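Local coordinates for Non-structural protein 3 (Porcine deltacoronavirus, PDB 6LN0) that is a multidomain replicase component that joins a macro domain to a papain-like protease domain, which probably cleaves the viral polyprotein, at residues K222-N227 and P278-L283; R285-G290 and R294-I299. One frame throughout, in Å; residues are numbered along the deposited sequence.

Overall arrangement
Both contacts lie in the papain-like protease region, on the same side of the chain's centre, and illustrate how one helix can be used twice in building a helical subdomain, consistent with the thumb of coronavirus papain-like proteases. Their centres are about 12 Å apart. Contact 1 comes first along the chain and sets the end of helix 215-223, distant in sequence, against the start of helix 278-287; contact 2 follows, packing the far end of that helix against the start of helix 293-302, the next in the chain, which runs across it. W298 links the two: it packs on I280 and L283, and its indole NE1 probably hydrogen-bonds to the carbonyl O of L224.

Contact 1: residues K222-N227 and P278-L283; sequences KELDLN and PAIDAL
L224 and I280 come together through matching first torsions: each puts its leading branch beside the backbone N and anti to the carbonyl carbon (chi1 -72° for L224, -59° for I280 CG1). The two chains then cross obliquely, and CD2 of L224 rests against CD1 of I280 at 3.7 Å. The same methyl also meets L283, where L224 CD2 and L283 CD1 are 4.0 Å apart, so one branch of the leucine serves two residues on successive turns of the helix 278-287. This is apolar packing of a helix end against the flank of another helix: helix 215-223 closes in a Schellman motif, with D225 in positive phi, and the turn delivers L224 to the second helix within the papain-like protease domain. Nearer the surface, A279 directs its methyl toward the end of helix 215-223, CB lying 3.8 Å from the carbonyl O of E223 and 4.0 Å from OE1 of the same glutamate, whose carboxylate ends beside the alanine methyl. R277, just ahead of the second helix, donates a hydrogen bond to that carbonyl of E223. Y234 of helix 228-237 also packs on L224, while W298 of helix 293-302 touches I280 and L283.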
loop_
_atom_site.group_PDB
_atom_site.type_symbol
_atom_site.label_atom_id
_atom_site.label_comp_id
_atom_site.label_asym_id
_atom_site.label_seq_id
_atom_site.Cartn_x
_atom_site.Cartn_y
_atom_site.Cartn_z
ATOM N N LYS A 222 3.105 4.736 -14.598
ATOM C CA LYS A 222 2.626 5.422 -15.790
ATOM C C LYS A 222 3.636 5.338 -16.933
ATOM O O LYS A 222 3.236 5.288 -18.101
ATOM C CB LYS A 222 2.265 6.883 -15.478
ATOM C CG LYS A 222 0.851 7.078 -14.871
ATOM C CD LYS A 222 0.839 6.752 -13.341
ATOM C CE LYS A 222 -0.544 6.467 -12.738
ATOM N NZ LYS A 222 -1.122 5.135 -13.156
ATOM N N GLU A 223 4.935 5.288 -16.634
ATOM C CA GLU A 223 5.894 5.094 -17.712
ATOM C C GLU A 223 5.674 3.759 -18.415
ATOM O O GLU A 223 5.918 3.641 -19.624
ATOM C CB GLU A 223 7.313 5.180 -17.170
ATOM C CG GLU A 223 7.942 6.540 -17.379
ATOM C CD GLU A 223 9.461 6.489 -17.391
ATOM O OE1 GLU A 223 10.015 5.369 -17.374
ATOM O OE2 GLU A 223 10.102 7.567 -17.419
ATOM N N LEU A 224 5.203 2.758 -17.669
ATOM C CA LEU A 224 4.963 1.401 -18.141
ATOM C C LEU A 224 3.522 1.164 -18.568
ATOM O O LEU A 224 3.198 0.048 -18.984
ATOM C CB LEU A 224 5.332 0.389 -17.043
ATOM C CG LEU A 224 6.822 0.206 -16.776
ATOM C CD1 LEU A 224 7.075 -0.883 -15.738
ATOM C CD2 LEU A 224 7.555 -0.112 -18.057
ATOM N N ASP A 225 2.653 2.176 -18.442
ATOM C CA ASP A 225 1.243 2.088 -18.827
ATOM C C ASP A 225 0.473 1.113 -17.947
ATOM O O ASP A 225 -0.392 0.381 -18.431
ATOM C CB ASP A 225 1.081 1.688 -20.293
ATOM C CG ASP A 225 0.865 2.856 -21.187
ATOM O OD1 ASP A 225 0.969 3.993 -20.677
ATOM O OD2 ASP A 225 0.599 2.635 -22.398
ATOM N N LEU A 226 0.781 1.077 -16.662
ATOM C CA LEU A 226 0.072 0.186 -15.760
ATOM C C LEU A 226 -0.624 0.998 -14.685
ATOM O O LEU A 226 -0.077 1.987 -14.195
ATOM C CB LEU A 226 1.017 -0.830 -15.109
ATOM C CG LEU A 226 2.075 -1.519 -15.967
ATOM C CD1 LEU A 226 2.954 -2.378 -15.072
ATOM C CD2 LEU A 226 1.455 -2.349 -17.093
ATOM N N ASN A 227 -1.828 0.579 -14.312
ATOM C CA ASN A 227 -2.362 1.017 -13.032
ATOM C C ASN A 227 -1.642 0.273 -11.911
ATOM O O ASN A 227 -0.716 -0.509 -12.146
ATOM C CB ASN A 227 -3.875 0.816 -12.971
ATOM C CG ASN A 227 -4.301 -0.640 -13.090
ATOM O OD1 ASN A 227 -3.814 -1.519 -12.374
ATOM N ND2 ASN A 227 -5.274 -0.885 -13.959
ATOM N N PRO A 278 10.847 4.644 -25.829
ATOM C CA PRO A 278 12.047 4.558 -24.969
ATOM C C PRO A 278 11.911 3.700 -23.711
ATOM O O PRO A 278 12.768 2.850 -23.452
ATOM C CB PRO A 278 12.299 6.036 -24.632
ATOM C CG PRO A 278 11.875 6.748 -25.875
ATOM C CD PRO A 278 10.649 6.017 -26.340
ATOM N N ALA A 279 10.865 3.901 -22.916
ATOM C CA ALA A 279 10.743 3.125 -21.686
ATOM C C ALA A 279 10.720 1.627 -21.969
ATOM O O ALA A 279 11.312 0.842 -21.223
ATOM C CB ALA A 279 9.496 3.542 -20.914
ATOM N N ILE A 280 10.056 1.211 -23.048
ATOM C CA ILE A 280 9.872 -0.215 -23.280
ATOM C C ILE A 280 11.085 -0.797 -24.004
ATOM O O ILE A 280 11.460 -1.945 -23.752
ATOM C CB ILE A 280 8.553 -0.501 -24.042
ATOM C CG1 ILE A 280 7.331 0.026 -23.274
ATOM C CG2 ILE A 280 8.352 -1.998 -24.305
ATOM C CD1 ILE A 280 7.329 -0.290 -21.719
ATOM N N ASP A 281 11.744 -0.014 -24.866
ATOM C CA ASP A 281 12.946 -0.511 -25.532
ATOM C C ASP A 281 14.032 -0.831 -24.515
ATOM O O ASP A 281 14.878 -1.703 -24.759
ATOM C CB ASP A 281 13.438 0.515 -26.565
ATOM C CG ASP A 281 14.495 -0.057 -27.519
ATOM O OD1 ASP A 281 14.193 -1.004 -28.262
ATOM O OD2 ASP A 281 15.635 0.454 -27.537
ATOM N N ALA A 282 13.993 -0.161 -23.354
ATOM C CA ALA A 282 14.922 -0.464 -22.269
ATOM C C ALA A 282 14.684 -1.854 -21.690
ATOM O O ALA A 282 15.642 -2.563 -21.364
ATOM C CB ALA A 282 14.818 0.598 -21.163
ATOM N N LEU A 283 13.420 -2.250 -21.502
ATOM C CA LEU A 283 13.181 -3.618 -21.062
ATOM C C LEU A 283 13.584 -4.593 -22.158
ATOM O O LEU A 283 14.186 -5.643 -21.891
ATOM C CB LEU A 283 11.713 -3.812 -20.676
ATOM C CG LEU A 283 11.048 -2.758 -19.770
ATOM C CD1 LEU A 283 9.695 -3.244 -19.303
ATOM C CD2 LEU A 283 11.925 -2.396 -18.578
#

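Contact 2: residues R285-G290 and R294-I299; sequences REYLNG and RFVAWI
E286 and R294 come together at an angle across the short connection between their helices, one carboxylate oxygen doing most of the work. OE2 of E286 lies 2.6 Å from NH1 of R294, near the guanidinium plane and at its edge, in a salt bridge whose hydrogen bond is bent and weak (123° at the hydrogen). The two flat groups are turned 32° from one another. In the arginine, CG beside the backbone N and an extended second torsion bring CD to 3.3 Å from OE1 of E286; the bend at chi3 then swings the guanidinium round until NH1 meets OE2. The glutamate is extended beyond CG. Here two consecutive helices of the protease domain meet at a corner: a type I turn from Y287 to G290 follows the last turns of the first, a Schellman motif with G290 at positive phi ends the run, and the chain turns sharply into helix 293-302. Deeper in, Y287 and F295 both hold CG anti to the backbone N, which carries each ring into the interface and presents the edge of F295 to the face of Y287. This offset edge-to-face pair has centroids 5.6 Å apart and planes at 63°. F295 CD2 also sits 3.8 Å from Y287 CB, while V296 CG2 is a looser 4.4 Å from Y287 CD2. The phenol OH of Y287 hydrogen-bonds to the carbonyl O of M251, and Y284 and L320 also pack against F295.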
loop_
_atom_site.group_PDB
_atom_site.type_symbol
_atom_site.label_atom_id
_atom_site.label_comp_id
_atom_site.label_asym_id
_atom_site.label_seq_id
_atom_site.Cartn_x
_atom_site.Cartn_y
_atom_site.Cartn_z
ATOM N N ARG A 285 15.783 -4.405 -24.730
ATOM C CA ARG A 285 17.206 -4.652 -24.917
ATOM C C ARG A 285 17.788 -5.486 -23.771
ATOM O O ARG A 285 18.763 -6.214 -23.979
ATOM C CB ARG A 285 17.943 -3.324 -25.125
ATOM C CG ARG A 285 17.686 -2.755 -26.541
ATOM C CD ARG A 285 18.642 -1.636 -26.966
ATOM N NE ARG A 285 18.686 -0.530 -26.008
ATOM C CZ ARG A 285 19.039 0.717 -26.317
ATOM N NH1 ARG A 285 19.368 1.023 -27.565
ATOM N NH2 ARG A 285 19.058 1.661 -25.382
ATOM N N GLU A 286 17.180 -5.464 -22.580
ATOM C CA GLU A 286 17.569 -6.450 -21.574
ATOM C C GLU A 286 17.243 -7.857 -22.052
ATOM O O GLU A 286 18.118 -8.726 -22.115
ATOM C CB GLU A 286 16.884 -6.170 -20.237
ATOM C CG GLU A 286 17.528 -5.053 -19.481
ATOM C CD GLU A 286 16.860 -4.755 -18.145
ATOM O OE1 GLU A 286 16.206 -5.654 -17.557
ATOM O OE2 GLU A 286 17.011 -3.607 -17.673
ATOM N N TYR A 287 15.975 -8.100 -22.386
ATOM C CA TYR A 287 15.562 -9.412 -22.872
ATOM C C TYR A 287 16.474 -9.902 -23.991
ATOM O O TYR A 287 16.941 -11.048 -23.971
ATOM C CB TYR A 287 14.106 -9.344 -23.344
ATOM C CG TYR A 287 13.582 -10.579 -24.060
ATOM C CD1 TYR A 287 13.804 -10.779 -25.427
ATOM C CD2 TYR A 287 12.831 -11.523 -23.383
ATOM C CE1 TYR A 287 13.312 -11.902 -26.073
ATOM C CE2 TYR A 287 12.329 -12.638 -24.037
ATOM C CZ TYR A 287 12.576 -12.818 -25.363
ATOM O OH TYR A 287 12.075 -13.936 -25.981
ATOM N N LEU A 288 16.749 -9.043 -24.976
ATOM C CA LEU A 288 17.562 -9.470 -26.110
ATOM C C LEU A 288 18.995 -9.798 -25.714
ATOM O O LEU A 288 19.727 -10.376 -26.528
ATOM C CB LEU A 288 17.572 -8.400 -27.201
ATOM C CG LEU A 288 16.369 -8.318 -28.141
ATOM C CD1 LEU A 288 16.631 -7.279 -29.237
ATOM C CD2 LEU A 288 16.001 -9.669 -28.744
ATOM N N ASN A 289 19.406 -9.456 -24.493
ATOM C CA ASN A 289 20.752 -9.733 -24.017
ATOM C C ASN A 289 20.802 -10.785 -22.916
ATOM O O ASN A 289 21.886 -11.060 -22.398
ATOM C CB ASN A 289 21.410 -8.437 -23.529
ATOM C CG ASN A 289 21.855 -7.548 -24.677
ATOM O OD1 ASN A 289 21.717 -7.913 -25.848
ATOM N ND2 ASN A 289 22.383 -6.381 -24.351
ATOM N N GLY A 290 19.669 -11.373 -22.536
ATOM C CA GLY A 290 19.652 -12.443 -21.557
ATOM C C GLY A 290 18.964 -12.132 -20.246
ATOM O O GLY A 290 18.966 -12.997 -19.359
ATOM N N ARG A 294 12.289 -8.335 -16.643
ATOM C CA ARG A 294 11.430 -7.159 -16.598
ATOM C C ARG A 294 10.455 -7.147 -17.772
ATOM O O ARG A 294 9.240 -6.972 -17.587
ATOM C CB ARG A 294 12.292 -5.899 -16.552
ATOM C CG ARG A 294 12.979 -5.751 -15.199
ATOM C CD ARG A 294 14.111 -4.740 -15.196
ATOM N NE ARG A 294 13.602 -3.384 -15.039
ATOM C CZ ARG A 294 13.941 -2.346 -15.811
ATOM N NH1 ARG A 294 14.816 -2.492 -16.792
ATOM N NH2 ARG A 294 13.400 -1.148 -15.596
ATOM N N PHE A 295 10.971 -7.378 -18.984
ATOM C CA PHE A 295 10.150 -7.330 -20.191
ATOM C C PHE A 295 8.993 -8.313 -20.117
ATOM O O PHE A 295 7.856 -7.968 -20.447
ATOM C CB PHE A 295 11.034 -7.627 -21.397
ATOM C CG PHE A 295 10.363 -7.445 -22.721
ATOM C CD1 PHE A 295 9.731 -6.251 -23.038
ATOM C CD2 PHE A 295 10.414 -8.445 -23.678
ATOM C CE1 PHE A 295 9.141 -6.059 -24.272
ATOM C CE2 PHE A 295 9.825 -8.265 -24.936
ATOM C CZ PHE A 295 9.189 -7.074 -25.232
ATOM N N VAL A 296 9.259 -9.535 -19.664
ATOM C CA VAL A 296 8.216 -10.551 -19.559
ATOM C C VAL A 296 7.211 -10.190 -18.480
ATOM O O VAL A 296 5.999 -10.401 -18.641
ATOM C CB VAL A 296 8.849 -11.932 -19.292
ATOM C CG1 VAL A 296 7.778 -12.926 -18.973
ATOM C CG2 VAL A 296 9.634 -12.404 -20.527
ATOM N N ALA A 297 7.698 -9.691 -17.340
ATOM C CA ALA A 297 6.793 -9.274 -16.273
ATOM C C ALA A 297 5.890 -8.140 -16.746
ATOM O O ALA A 297 4.681 -8.132 -16.478
ATOM C CB ALA A 297 7.592 -8.853 -15.041
ATOM N N TRP A 298 6.455 -7.189 -17.475
ATOM C CA TRP A 298 5.628 -6.175 -18.112
ATOM C C TRP A 298 4.563 -6.791 -19.020
ATOM O O TRP A 298 3.436 -6.288 -19.089
ATOM C CB TRP A 298 6.516 -5.207 -18.891
ATOM C CG TRP A 298 5.746 -4.133 -19.565
ATOM C CD1 TRP A 298 5.088 -3.072 -18.970
ATOM C CD2 TRP A 298 5.540 -3.990 -20.973
ATOM N NE1 TRP A 298 4.498 -2.287 -19.934
ATOM C CE2 TRP A 298 4.759 -2.821 -21.169
ATOM C CE3 TRP A 298 5.943 -4.725 -22.084
ATOM C CZ2 TRP A 298 4.368 -2.393 -22.431
ATOM C CZ3 TRP A 298 5.560 -4.286 -23.346
ATOM C CH2 TRP A 298 4.786 -3.138 -23.508
ATOM N N ILE A 299 4.881 -7.874 -19.734
ATOM C CA ILE A 299 3.867 -8.453 -20.616
ATOM C C ILE A 299 2.733 -9.031 -19.792
ATOM O O ILE A 299 1.552 -8.827 -20.100
ATOM C CB ILE A 299 4.462 -9.523 -21.547
ATOM C CG1 ILE A 299 5.652 -8.976 -22.307
ATOM C CG2 ILE A 299 3.395 -10.043 -22.483
ATOM C CD1 ILE A 299 5.342 -8.497 -23.598
#